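Long-range contacts in oligopeptide ABC transporter OppAIV (Borrelia burgdorferi B31, PDB 4GL8), which probably binds oligopeptides outside the cytoplasmic membrane and delivers them to an ABC transporter for uptake: residues L30-N35 / L259-K264; N252-D257 / L503-K508; R332-Y337 / M435-I440; Y340-N345 / I477-E482. All blocks are in the same frame, centred on the assembly; numbering follows the deposited sequence.

Interaction 1 (L30-N35 / L259-K264); sequences LVFKLN and LDAIFK
Four backbone bonds join Lys33 and Asn35 to the chain running from Asp260 to Phe263. The carbonyl of Lys33 accepts Asp260 N at 2.8 Å and, weakly, Ala261 N. Further along, Asn35 N donates to Ala261 O and Phe263 N returns to Asn35 O at 3.0 Å. A side chain extends the series: Asp260 OD2 takes the amide of Lys33 N at 2.8 Å, met on its anti side and 21° out of the carboxylate plane. The carboxylate can reach back because its CG stands anti to the carbonyl carbon (chi1 -60°). Its other oxygen, OD1, is held by Lys508 and Trp509.

These bonds define two parallel bridges, Leu34 with Ala261 and Asn35 with Ile262. In this solute-binding protein fold, strand 31-35 thus pairs in parallel with strand 261-263 on one edge and with strand 238-242 on the other.

Side chains pack on both faces. On the side of Leu34 and Ala261, methyl CD1 of Leu34 sits over one face of the Phe263 ring, 3.9 Å from its centroid, while Phe32 CZ reaches Ala261 CB at 3.8 Å, with CD1 and CE1 of that ring beside Asp260 CB. On the side of Asn35 and Ile262, Leu259 CD1 rests 4.0 Å from Asn35 CB, and the Asn35 amide is bonded to Asn265 and Phe242, beneath helix 247-255.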
loop_
_atom_site.group_PDB
_atom_site.type_symbol
_atom_site.label_atom_id
_atom_site.label_comp_id
_atom_site.label_asym_id
_atom_site.label_seq_id
_atom_site.Cartn_x
_atom_site.Cartn_y
_atom_site.Cartn_z
ATOM N N LEU A 30 -17.307 25.279 -0.477
ATOM C CA LEU A 30 -16.216 24.821 -1.343
ATOM C C LEU A 30 -16.099 23.299 -1.227
ATOM O O LEU A 30 -15.684 22.743 -0.181
ATOM C CB LEU A 30 -14.881 25.495 -1.016
ATOM C CG LEU A 30 -14.666 26.875 -1.639
ATOM C CD1 LEU A 30 -13.342 27.467 -1.169
ATOM C CD2 LEU A 30 -14.735 26.826 -3.165
ATOM N N VAL A 31 -16.502 22.651 -2.314
ATOM C CA VAL A 31 -16.564 21.209 -2.450
ATOM C C VAL A 31 -15.530 20.804 -3.503
ATOM O O VAL A 31 -15.472 21.389 -4.571
ATOM C CB VAL A 31 -17.979 20.791 -2.909
ATOM C CG1 VAL A 31 -18.030 19.318 -3.272
ATOM C CG2 VAL A 31 -18.997 21.109 -1.814
ATOM N N PHE A 32 -14.682 19.843 -3.166
ATOM C CA PHE A 32 -13.768 19.219 -4.119
ATOM C C PHE A 32 -14.198 17.763 -4.289
ATOM O O PHE A 32 -14.451 17.077 -3.303
ATOM C CB PHE A 32 -12.349 19.306 -3.571
ATOM C CG PHE A 32 -11.320 18.660 -4.438
ATOM C CD1 PHE A 32 -10.701 19.384 -5.455
ATOM C CD2 PHE A 32 -10.935 17.354 -4.212
ATOM C CE1 PHE A 32 -9.731 18.806 -6.240
ATOM C CE2 PHE A 32 -9.953 16.764 -4.996
ATOM C CZ PHE A 32 -9.356 17.495 -6.022
ATOM N N LYS A 33 -14.289 17.297 -5.531
ATOM C CA LYS A 33 -14.861 15.998 -5.824
ATOM C C LYS A 33 -13.886 15.191 -6.636
ATOM O O LYS A 33 -13.354 15.683 -7.639
ATOM C CB LYS A 33 -16.120 16.155 -6.661
ATOM C CG LYS A 33 -17.162 17.089 -6.093
ATOM C CD LYS A 33 -18.374 17.146 -7.010
ATOM C CE LYS A 33 -19.600 17.590 -6.242
ATOM N NZ LYS A 33 -20.485 18.495 -7.020
ATOM N N LEU A 34 -13.674 13.938 -6.247
ATOM C CA LEU A 34 -12.773 13.104 -7.019
ATOM C C LEU A 34 -13.179 11.639 -7.056
ATOM O O LEU A 34 -13.883 11.132 -6.163
ATOM C CB LEU A 34 -11.331 13.242 -6.516
ATOM C CG LEU A 34 -11.014 12.619 -5.148
ATOM C CD1 LEU A 34 -9.503 12.526 -4.992
ATOM C CD2 LEU A 34 -11.649 13.400 -3.984
ATOM N N ASN A 35 -12.722 10.973 -8.115
ATOM C CA ASN A 35 -12.827 9.530 -8.217
ATOM C C ASN A 35 -11.491 8.899 -7.828
ATOM O O ASN A 35 -10.449 9.283 -8.363
ATOM C CB ASN A 35 -13.252 9.124 -9.621
ATOM C CG ASN A 35 -13.079 7.638 -9.864
ATOM O OD1 ASN A 35 -12.318 7.235 -10.740
ATOM N ND2 ASN A 35 -13.749 6.811 -9.051
ATOM N N LEU A 259 -16.494 16.216 -11.805
ATOM C CA LEU A 259 -15.396 15.783 -10.961
ATOM C C LEU A 259 -14.263 16.794 -11.095
ATOM O O LEU A 259 -13.964 17.247 -12.182
ATOM C CB LEU A 259 -14.910 14.378 -11.338
ATOM C CG LEU A 259 -15.837 13.190 -11.007
ATOM C CD1 LEU A 259 -15.272 11.914 -11.600
ATOM C CD2 LEU A 259 -16.016 12.990 -9.518
ATOM N N ASP A 260 -13.639 17.125 -9.977
ATOM C CA ASP A 260 -12.475 17.975 -9.967
ATOM C C ASP A 260 -11.211 17.188 -10.251
ATOM O O ASP A 260 -10.176 17.779 -10.586
ATOM C CB ASP A 260 -12.377 18.683 -8.613
ATOM C CG ASP A 260 -13.601 19.532 -8.330
ATOM O OD1 ASP A 260 -13.689 20.627 -8.883
ATOM O OD2 ASP A 260 -14.508 19.083 -7.612
ATOM N N ALA A 261 -11.272 15.866 -10.096
ATOM C CA ALA A 261 -10.079 15.043 -10.277
ATOM C C ALA A 261 -10.381 13.576 -10.395
ATOM O O ALA A 261 -11.397 13.096 -9.888
ATOM C CB ALA A 261 -9.117 15.258 -9.121
ATOM N N ILE A 262 -9.476 12.861 -11.050
ATOM C CA ILE A 262 -9.498 11.411 -11.119
ATOM C C ILE A 262 -8.087 10.909 -10.793
ATOM O O ILE A 262 -7.135 11.199 -11.518
ATOM C CB ILE A 262 -9.925 10.913 -12.517
ATOM C CG1 ILE A 262 -11.328 11.387 -12.855
ATOM C CG2 ILE A 262 -9.947 9.397 -12.570
ATOM C CD1 ILE A 262 -11.802 10.986 -14.240
ATOM N N PHE A 263 -7.942 10.156 -9.709
ATOM C CA PHE A 263 -6.628 9.653 -9.300
ATOM C C PHE A 263 -6.491 8.230 -9.795
ATOM O O PHE A 263 -7.271 7.367 -9.434
ATOM C CB PHE A 263 -6.467 9.716 -7.771
ATOM C CG PHE A 263 -6.230 11.110 -7.219
ATOM C CD1 PHE A 263 -6.316 12.253 -8.033
ATOM C CD2 PHE A 263 -5.939 11.281 -5.864
ATOM C CE1 PHE A 263 -6.079 13.515 -7.509
ATOM C CE2 PHE A 263 -5.703 12.541 -5.341
ATOM C CZ PHE A 263 -5.780 13.663 -6.157
ATOM N N LYS A 264 -5.526 8.014 -10.681
ATOM C CA LYS A 264 -5.131 6.667 -11.116
ATOM C C LYS A 264 -6.136 6.011 -12.075
ATOM O O LYS A 264 -5.725 5.442 -13.090
ATOM C CB LYS A 264 -4.845 5.741 -9.911
ATOM C CG LYS A 264 -3.651 6.148 -9.056
ATOM C CD LYS A 264 -3.576 5.367 -7.734
ATOM C CE LYS A 264 -3.208 3.893 -7.914
ATOM N NZ LYS A 264 -1.733 3.623 -7.902
#

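Interaction 2 (N252-D257 / L503-K508); sequences NMYLND and LFRNDK
One guanidinium group, that of Arg505, draws together two aspartates from distant parts of the chain and a water. Asp257 OD1 receives Arg505 NH1 at 2.8 Å, with the donor well above the carboxylate plane (43° out of it). The N-H...O angle of this salt bridge is 141°. Asp507, by contrast, is gripped side-on within the guanidinium plane: NE binds OD1 at 2.9 Å and NH2 binds OD2 at 2.7 Å, each through a syn lone pair. Water 1 accepts from Arg505 NH1 and donates to Tyr254 O at 2.6 Å, linking the arginine to the helix end.

Asp257, at positive phi, is the C' residue of the Schellman motif that closes helix 247-255. One turn back, the Tyr254 ring has Leu503 CB over one face, 4.1 Å from the centroid, and water 1 over the other. Arg505 CD lies beside its hydroxyl, 3.2 Å from Tyr254 OH, the ring standing almost perpendicular to the guanidinium (87°). That hydroxyl is bonded to Asp279.

Lys508 NZ stays 4.1 Å from Asp257 OD1 and pairs instead with Asp260. With two carboxylates bound to it, the positive charge of Arg505 is probably well balanced, and the network ties the helix terminus to the turn after strand 492-504.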
loop_
_atom_site.group_PDB
_atom_site.type_symbol
_atom_site.label_atom_id
_atom_site.label_comp_id
_atom_site.label_asym_id
_atom_site.label_seq_id
_atom_site.Cartn_x
_atom_site.Cartn_y
_atom_site.Cartn_z
ATOM N N ASN A 252 -16.201 10.671 -18.167
ATOM C CA ASN A 252 -17.312 11.446 -18.722
ATOM C C ASN A 252 -17.817 12.462 -17.711
ATOM O O ASN A 252 -18.168 13.580 -18.064
ATOM C CB ASN A 252 -18.446 10.525 -19.177
ATOM C CG ASN A 252 -18.138 9.804 -20.489
ATOM O OD1 ASN A 252 -17.364 10.285 -21.331
ATOM N ND2 ASN A 252 -18.778 8.646 -20.684
ATOM N N MET A 253 -17.824 12.079 -16.443
ATOM C CA MET A 253 -18.156 13.022 -15.379
ATOM C C MET A 253 -17.149 14.166 -15.276
ATOM O O MET A 253 -17.533 15.290 -14.975
ATOM C CB MET A 253 -18.245 12.313 -14.033
ATOM C CG MET A 253 -19.536 11.539 -13.873
ATOM S SD MET A 253 -19.444 10.446 -12.454
ATOM C CE MET A 253 -19.628 11.579 -11.071
ATOM N N TYR A 254 -15.874 13.865 -15.512
ATOM C CA TYR A 254 -14.824 14.845 -15.427
ATOM C C TYR A 254 -14.899 15.840 -16.614
ATOM O O TYR A 254 -14.721 17.042 -16.433
ATOM C CB TYR A 254 -13.469 14.129 -15.359
ATOM C CG TYR A 254 -12.293 15.073 -15.323
ATOM C CD1 TYR A 254 -11.803 15.540 -14.115
ATOM C CD2 TYR A 254 -11.694 15.521 -16.491
ATOM C CE1 TYR A 254 -10.734 16.407 -14.060
ATOM C CE2 TYR A 254 -10.621 16.410 -16.449
ATOM C CZ TYR A 254 -10.154 16.862 -15.233
ATOM O OH TYR A 254 -9.099 17.747 -15.149
ATOM N N LEU A 255 -15.196 15.329 -17.812
ATOM C CA LEU A 255 -15.381 16.154 -19.011
ATOM C C LEU A 255 -16.624 17.016 -18.950
ATOM O O LEU A 255 -16.674 18.028 -19.622
ATOM C CB LEU A 255 -15.486 15.311 -20.281
ATOM C CG LEU A 255 -14.223 14.705 -20.876
ATOM C CD1 LEU A 255 -14.593 13.938 -22.147
ATOM C CD2 LEU A 255 -13.188 15.774 -21.188
ATOM N N ASN A 256 -17.613 16.614 -18.153
ATOM C CA ASN A 256 -18.851 17.391 -17.960
ATOM C C ASN A 256 -18.843 18.178 -16.639
ATOM O O ASN A 256 -19.900 18.522 -16.110
ATOM C CB ASN A 256 -20.070 16.442 -18.011
ATOM C CG ASN A 256 -21.415 17.179 -18.151
ATOM O OD1 ASN A 256 -21.580 18.101 -18.950
ATOM N ND2 ASN A 256 -22.385 16.746 -17.373
ATOM N N ASP A 257 -17.652 18.445 -16.104
ATOM C CA ASP A 257 -17.483 19.340 -14.950
ATOM C C ASP A 257 -18.122 18.797 -13.664
ATOM O O ASP A 257 -18.557 19.584 -12.829
ATOM C CB ASP A 257 -18.056 20.747 -15.290
ATOM C CG ASP A 257 -17.478 21.891 -14.402
ATOM O OD1 ASP A 257 -16.379 21.752 -13.805
ATOM O OD2 ASP A 257 -18.140 22.961 -14.330
ATOM N N LEU A 503 -5.842 13.040 -13.374
ATOM C CA LEU A 503 -6.451 14.251 -13.930
ATOM C C LEU A 503 -6.838 15.120 -12.758
ATOM O O LEU A 503 -7.421 14.639 -11.794
ATOM C CB LEU A 503 -7.693 13.944 -14.787
ATOM C CG LEU A 503 -7.434 13.144 -16.073
ATOM C CD1 LEU A 503 -8.733 12.570 -16.627
ATOM C CD2 LEU A 503 -6.750 14.001 -17.122
ATOM N N PHE A 504 -6.539 16.410 -12.859
ATOM C CA PHE A 504 -6.789 17.376 -11.781
ATOM C C PHE A 504 -7.028 18.734 -12.435
ATOM O O PHE A 504 -6.241 19.173 -13.262
ATOM C CB PHE A 504 -5.579 17.392 -10.848
ATOM C CG PHE A 504 -5.626 18.433 -9.762
ATOM C CD1 PHE A 504 -6.330 18.204 -8.577
ATOM C CD2 PHE A 504 -4.900 19.597 -9.880
ATOM C CE1 PHE A 504 -6.342 19.154 -7.561
ATOM C CE2 PHE A 504 -4.915 20.556 -8.871
ATOM C CZ PHE A 504 -5.633 20.334 -7.706
ATOM N N ARG A 505 -8.133 19.369 -12.060
ATOM C CA ARG A 505 -8.567 20.638 -12.626
ATOM C C ARG A 505 -7.721 21.794 -12.083
ATOM O O ARG A 505 -8.144 22.535 -11.179
ATOM C CB ARG A 505 -10.063 20.839 -12.333
ATOM C CG ARG A 505 -10.979 19.925 -13.163
ATOM C CD ARG A 505 -11.018 20.317 -14.642
ATOM N NE ARG A 505 -11.402 21.729 -14.853
ATOM C CZ ARG A 505 -12.653 22.201 -14.893
ATOM N NH1 ARG A 505 -13.720 21.406 -14.760
ATOM N NH2 ARG A 505 -12.845 23.497 -15.039
ATOM N N ASN A 506 -6.499 21.907 -12.622
ATOM C CA ASN A 506 -5.551 22.932 -12.186
ATOM C C ASN A 506 -5.929 24.358 -12.627
ATOM O O ASN A 506 -5.316 25.309 -12.168
ATOM C CB ASN A 506 -4.099 22.585 -12.581
ATOM C CG ASN A 506 -3.933 22.285 -14.071
ATOM O OD1 ASN A 506 -4.689 22.775 -14.900
ATOM N ND2 ASN A 506 -2.944 21.464 -14.406
ATOM N N ASP A 507 -6.939 24.499 -13.493
ATOM C CA ASP A 507 -7.572 25.805 -13.742
ATOM C C ASP A 507 -8.512 26.305 -12.614
ATOM O O ASP A 507 -8.867 27.488 -12.583
ATOM C CB ASP A 507 -8.376 25.738 -15.038
ATOM C CG ASP A 507 -9.498 24.718 -14.958
ATOM O OD1 ASP A 507 -9.241 23.578 -14.493
ATOM O OD2 ASP A 507 -10.638 25.068 -15.323
ATOM N N LYS A 508 -8.933 25.405 -11.723
ATOM C CA LYS A 508 -9.821 25.733 -10.600
ATOM C C LYS A 508 -9.097 25.674 -9.254
ATOM O O LYS A 508 -9.368 26.474 -8.358
ATOM C CB LYS A 508 -10.972 24.726 -10.512
ATOM C CG LYS A 508 -12.034 24.850 -11.581
ATOM C CD LYS A 508 -13.101 23.758 -11.406
ATOM C CE LYS A 508 -14.127 24.069 -10.310
ATOM N NZ LYS A 508 -15.085 22.940 -10.073
HETATM O O HOH W 1 -13.850 18.574 -14.533
#

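Interaction 3 (R332-Y337 / M435-I440); sequences RATPDY and MTFLSI
Phe437 points from its helix into the loop 332-337, and the loop wraps its ring from several directions. Pro335 comes from the opposite direction to lie over one face, though the very close approach of its CD is doubtful. At the rim, Tyr337 OH approaches Phe437 near the plane of that ring, on the CD1 and CE1 side; the phenylalanine carbon in turn lies close to the tyrosine's own plane, and it is the tyrosine hydroxyl, not its ring, that meets the edge of Phe437. Ala333 O borders the far side of the rim at CD2, 3.6 Å away, in an oblique position.

Thr334 places its methyl against the next helix residue: CG2 is 3.6 Å from Leu438 CD2 and 3.7 Å from Phe437 CB. With OG1 between the backbone N and the carbonyl carbon (chi1 73°), the hydroxyl turns back into its own loop, where it bonds to Pro335 O at 2.9 Å and accepts from Arg332 NH2. Arg332 also forms a salt bridge with Asp336 within the loop.

No hydrogen bond crosses this buried interface. Behind it, Trp427 meets Phe437 edge-to-face, strand 287-293 presents Thr288 to Pro335 and Phe437, and helix 471-489 packs against Ala333 and Leu438.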
loop_
_atom_site.group_PDB
_atom_site.type_symbol
_atom_site.label_atom_id
_atom_site.label_comp_id
_atom_site.label_asym_id
_atom_site.label_seq_id
_atom_site.Cartn_x
_atom_site.Cartn_y
_atom_site.Cartn_z
ATOM N N ARG A 332 12.767 -6.973 -11.103
ATOM C CA ARG A 332 12.964 -6.606 -9.704
ATOM C C ARG A 332 11.693 -6.663 -8.886
ATOM O O ARG A 332 10.584 -6.469 -9.399
ATOM C CB ARG A 332 13.562 -5.189 -9.556
ATOM C CG ARG A 332 15.005 -5.012 -10.070
ATOM C CD ARG A 332 16.074 -5.277 -9.017
ATOM N NE ARG A 332 15.824 -4.444 -7.852
ATOM C CZ ARG A 332 16.211 -3.178 -7.695
ATOM N NH1 ARG A 332 16.970 -2.560 -8.587
ATOM N NH2 ARG A 332 15.865 -2.528 -6.593
ATOM N N ALA A 333 11.889 -6.905 -7.590
ATOM C CA ALA A 333 10.809 -6.933 -6.598
ATOM C C ALA A 333 10.650 -5.613 -5.829
ATOM O O ALA A 333 9.660 -5.403 -5.141
ATOM C CB ALA A 333 11.081 -8.065 -5.619
ATOM N N THR A 334 11.659 -4.749 -5.875
ATOM C CA THR A 334 11.602 -3.474 -5.160
ATOM C C THR A 334 11.906 -2.325 -6.115
ATOM O O THR A 334 12.625 -2.500 -7.080
ATOM C CB THR A 334 12.645 -3.396 -4.032
ATOM O OG1 THR A 334 13.932 -3.225 -4.608
ATOM C CG2 THR A 334 12.665 -4.677 -3.172
ATOM N N PRO A 335 11.366 -1.135 -5.828
ATOM C CA PRO A 335 11.883 0.035 -6.497
ATOM C C PRO A 335 13.310 0.299 -6.005
ATOM O O PRO A 335 13.755 -0.345 -5.044
ATOM C CB PRO A 335 10.961 1.156 -6.041
ATOM C CG PRO A 335 9.802 0.503 -5.378
ATOM C CD PRO A 335 10.284 -0.813 -4.886
ATOM N N ASP A 336 14.002 1.219 -6.675
ATOM C CA ASP A 336 15.299 1.720 -6.219
ATOM C C ASP A 336 15.082 2.822 -5.193
ATOM O O ASP A 336 14.084 3.538 -5.255
ATOM C CB ASP A 336 16.107 2.279 -7.388
ATOM C CG ASP A 336 16.593 1.194 -8.350
ATOM O OD1 ASP A 336 16.853 0.024 -7.960
ATOM O OD2 ASP A 336 16.711 1.534 -9.531
ATOM N N TYR A 337 15.994 2.923 -4.232
ATOM C CA TYR A 337 16.002 4.015 -3.235
ATOM C C TYR A 337 17.427 4.544 -3.148
ATOM O O TYR A 337 18.341 3.927 -3.675
ATOM C CB TYR A 337 15.533 3.545 -1.841
ATOM C CG TYR A 337 14.178 2.902 -1.827
ATOM C CD1 TYR A 337 13.053 3.611 -1.409
ATOM C CD2 TYR A 337 14.006 1.564 -2.247
ATOM C CE1 TYR A 337 11.806 3.004 -1.398
ATOM C CE2 TYR A 337 12.765 0.950 -2.234
ATOM C CZ TYR A 337 11.670 1.672 -1.830
ATOM O OH TYR A 337 10.442 1.093 -1.849
ATOM N N MET A 435 12.798 -2.624 2.476
ATOM C CA MET A 435 12.185 -3.644 3.327
ATOM C C MET A 435 10.652 -3.727 3.229
ATOM O O MET A 435 10.090 -4.805 3.466
ATOM C CB MET A 435 12.613 -3.503 4.793
ATOM C CG MET A 435 12.173 -4.633 5.729
ATOM S SD MET A 435 12.726 -6.334 5.340
ATOM C CE MET A 435 14.476 -6.145 5.437
ATOM N N THR A 436 9.975 -2.626 2.885
ATOM C CA THR A 436 8.527 -2.661 2.803
ATOM C C THR A 436 8.118 -3.666 1.724
ATOM O O THR A 436 7.154 -4.408 1.893
ATOM C CB THR A 436 7.885 -1.281 2.552
ATOM O OG1 THR A 436 6.460 -1.430 2.589
ATOM C CG2 THR A 436 8.268 -0.736 1.220
ATOM N N PHE A 437 8.897 -3.743 0.654
ATOM C CA PHE A 437 8.681 -4.776 -0.372
ATOM C C PHE A 437 9.209 -6.166 -0.039
ATOM O O PHE A 437 8.550 -7.175 -0.292
ATOM C CB PHE A 437 9.306 -4.303 -1.659
ATOM C CG PHE A 437 8.579 -3.166 -2.264
ATOM C CD1 PHE A 437 8.919 -1.856 -1.948
ATOM C CD2 PHE A 437 7.496 -3.404 -3.108
ATOM C CE1 PHE A 437 8.195 -0.815 -2.473
ATOM C CE2 PHE A 437 6.795 -2.347 -3.664
ATOM C CZ PHE A 437 7.138 -1.061 -3.347
ATOM N N LEU A 438 10.418 -6.249 0.488
ATOM C CA LEU A 438 11.018 -7.562 0.712
ATOM C C LEU A 438 10.321 -8.293 1.863
ATOM O O LEU A 438 10.239 -9.523 1.889
ATOM C CB LEU A 438 12.503 -7.410 0.974
ATOM C CG LEU A 438 13.237 -6.815 -0.220
ATOM C CD1 LEU A 438 14.681 -6.591 0.181
ATOM C CD2 LEU A 438 13.123 -7.746 -1.423
ATOM N N SER A 439 9.746 -7.524 2.764
ATOM C CA SER A 439 9.009 -8.064 3.881
ATOM C C SER A 439 7.789 -8.942 3.531
ATOM O O SER A 439 7.449 -9.839 4.298
ATOM C CB SER A 439 8.506 -6.905 4.738
ATOM O OG SER A 439 8.185 -7.433 5.989
ATOM N N ILE A 440 7.103 -8.655 2.414
ATOM C CA ILE A 440 5.890 -9.395 2.059
ATOM C C ILE A 440 6.158 -10.808 1.594
ATOM O O ILE A 440 5.267 -11.647 1.589
ATOM C CB ILE A 440 4.996 -8.639 1.060
ATOM C CG1 ILE A 440 5.703 -8.474 -0.293
ATOM C CG2 ILE A 440 4.632 -7.296 1.684
ATOM C CD1 ILE A 440 4.835 -7.924 -1.403
#

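Interaction 4 (Y340-N345 / I477-E482); sequences YSYKSN and ILKKAE
Glu482 leaves helix 471-489 extended toward Tyr340 and Tyr342, with its CG anti to the backbone N (chi1 -169°). CB passes 3.6 Å from Tyr340 OH; CG, one bond on, lies 4.1 Å from Tyr342 OH. At the carboxylate, CD is flanked by both hydroxyls, and OE2 accepts a hydrogen bond from each, Tyr340 OH and Tyr342 OH both at 2.7 Å. The two donors reach OE2 from opposite faces of the carboxylate: Tyr340 on the anti side, 26° out of plane, and Tyr342 from high above it, 69° out. OE1 turns to an earlier part of the same loop, forming a salt bridge with Arg332 and accepting from Ala333 N.

Such a buried acid, shared by aromatic hydroxyls and an arginine, here joins a helix to the long irregular connection between strand 328-329 and helix 351-361. With several donors around it, the carboxylate would be expected to remain charged.

One turn earlier, Lys479 lays its aliphatic chain between the two rings. CG lies 3.7 Å from Tyr340 CE1, while CD stands over one face of Tyr342, 4.2 Å from the centroid in a CH-pi contact. Leu478 CB touches Tyr340 CE1 at 3.6 Å, its branch directed on toward Met435 and Leu438.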
loop_
_atom_site.group_PDB
_atom_site.type_symbol
_atom_site.label_atom_id
_atom_site.label_comp_id
_atom_site.label_asym_id
_atom_site.label_seq_id
_atom_site.Cartn_x
_atom_site.Cartn_y
_atom_site.Cartn_z
ATOM N N TYR A 340 19.587 1.967 -1.913
ATOM C CA TYR A 340 19.324 0.642 -2.467
ATOM C C TYR A 340 19.002 0.730 -3.953
ATOM O O TYR A 340 17.858 0.791 -4.369
ATOM C CB TYR A 340 18.186 -0.047 -1.701
ATOM C CG TYR A 340 18.042 -1.511 -2.043
ATOM C CD1 TYR A 340 18.929 -2.437 -1.528
ATOM C CD2 TYR A 340 17.032 -1.965 -2.903
ATOM C CE1 TYR A 340 18.840 -3.775 -1.845
ATOM C CE2 TYR A 340 16.937 -3.313 -3.235
ATOM C CZ TYR A 340 17.845 -4.208 -2.684
ATOM O OH TYR A 340 17.791 -5.535 -2.969
ATOM N N SER A 341 20.034 0.759 -4.768
ATOM C CA SER A 341 19.861 0.918 -6.197
ATOM C C SER A 341 20.989 0.254 -6.927
ATOM O O SER A 341 22.122 0.255 -6.478
ATOM C CB SER A 341 19.822 2.395 -6.566
ATOM O OG SER A 341 20.822 3.085 -5.851
ATOM N N TYR A 342 20.649 -0.318 -8.069
ATOM C CA TYR A 342 21.567 -1.128 -8.849
ATOM C C TYR A 342 20.834 -1.586 -10.113
ATOM O O TYR A 342 19.605 -1.509 -10.214
ATOM C CB TYR A 342 22.091 -2.330 -8.034
ATOM C CG TYR A 342 21.049 -3.399 -7.694
ATOM C CD1 TYR A 342 20.159 -3.247 -6.640
ATOM C CD2 TYR A 342 20.986 -4.578 -8.427
ATOM C CE1 TYR A 342 19.232 -4.254 -6.330
ATOM C CE2 TYR A 342 20.084 -5.574 -8.132
ATOM C CZ TYR A 342 19.201 -5.419 -7.091
ATOM O OH TYR A 342 18.311 -6.452 -6.851
ATOM N N LYS A 343 21.611 -2.023 -11.084
ATOM C CA LYS A 343 21.092 -2.416 -12.363
ATOM C C LYS A 343 21.218 -3.929 -12.405
ATOM O O LYS A 343 22.322 -4.456 -12.367
ATOM C CB LYS A 343 21.925 -1.753 -13.468
ATOM N N SER A 344 20.105 -4.649 -12.414
ATOM C CA SER A 344 20.200 -6.095 -12.621
ATOM C C SER A 344 20.407 -6.331 -14.128
ATOM O O SER A 344 19.862 -5.594 -14.967
ATOM C CB SER A 344 18.976 -6.827 -12.072
ATOM O OG SER A 344 17.784 -6.454 -12.744
ATOM N N ASN A 345 21.213 -7.335 -14.470
ATOM C CA ASN A 345 21.443 -7.687 -15.876
ATOM C C ASN A 345 20.333 -8.583 -16.441
ATOM O O ASN A 345 20.496 -9.158 -17.513
ATOM C CB ASN A 345 22.798 -8.398 -16.026
ATOM N N ILE A 477 23.284 -7.494 2.035
ATOM C CA ILE A 477 22.395 -8.539 2.542
ATOM C C ILE A 477 21.030 -8.486 1.834
ATOM O O ILE A 477 20.520 -9.521 1.378
ATOM C CB ILE A 477 22.233 -8.412 4.052
ATOM C CG1 ILE A 477 23.575 -8.630 4.769
ATOM C CG2 ILE A 477 21.201 -9.396 4.583
ATOM C CD1 ILE A 477 23.641 -7.916 6.097
ATOM N N LEU A 478 20.464 -7.286 1.696
ATOM C CA LEU A 478 19.160 -7.132 1.023
ATOM C C LEU A 478 19.222 -7.580 -0.412
ATOM O O LEU A 478 18.305 -8.253 -0.870
ATOM C CB LEU A 478 18.577 -5.717 1.140
ATOM C CG LEU A 478 18.256 -5.329 2.605
ATOM C CD1 LEU A 478 17.841 -3.882 2.714
ATOM C CD2 LEU A 478 17.173 -6.196 3.204
ATOM N N LYS A 479 20.305 -7.238 -1.109
ATOM C CA LYS A 479 20.471 -7.654 -2.501
ATOM C C LYS A 479 20.518 -9.187 -2.635
ATOM O O LYS A 479 19.943 -9.707 -3.561
ATOM C CB LYS A 479 21.729 -7.055 -3.139
ATOM C CG LYS A 479 21.653 -5.583 -3.539
ATOM C CD LYS A 479 22.924 -5.170 -4.312
ATOM C CE LYS A 479 23.296 -3.722 -4.029
ATOM N NZ LYS A 479 24.352 -3.104 -4.902
ATOM N N LYS A 480 21.209 -9.895 -1.737
ATOM C CA LYS A 480 21.203 -11.377 -1.754
ATOM C C LYS A 480 19.801 -11.963 -1.467
ATOM O O LYS A 480 19.415 -12.947 -2.045
ATOM C CB LYS A 480 22.252 -11.978 -0.784
ATOM N N ALA A 481 19.025 -11.349 -0.591
ATOM C CA ALA A 481 17.639 -11.822 -0.356
ATOM C C ALA A 481 16.751 -11.627 -1.609
ATOM O O ALA A 481 16.063 -12.539 -2.077
ATOM C CB ALA A 481 17.036 -11.122 0.851
ATOM N N GLU A 482 16.804 -10.444 -2.179
ATOM C CA GLU A 482 16.043 -10.157 -3.378
ATOM C C GLU A 482 16.419 -11.090 -4.528
ATOM O O GLU A 482 15.543 -11.496 -5.292
ATOM C CB GLU A 482 16.234 -8.702 -3.838
ATOM C CG GLU A 482 15.231 -8.334 -4.918
ATOM C CD GLU A 482 15.294 -6.895 -5.389
ATOM O OE1 GLU A 482 14.354 -6.522 -6.121
ATOM O OE2 GLU A 482 16.285 -6.171 -5.077
#

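Overall arrangement
From the N terminus, strand 31-35 pairs with strand 261-263, closing interaction 1 over 223 intervening residues. Before that loop shuts, helix 247-255 opens interaction 2, which closes near the C terminus after strand 492-504; the two therefore cross, and they touch. Together they join the N-terminal strand, helix 247-255 and the end of strand 492-504. Interactions 3 and 4 both fall within the long span of interaction 2 and follow interaction 1 in series. They cross each other, 332-337 and 340-345 coming before 435-440 and 477-482, and join the irregular connection after strand 328-329 to helices 435-438 and 471-489. The two pairs lie apart, the centres of interactions 1 and 3 about 31 Å from each other.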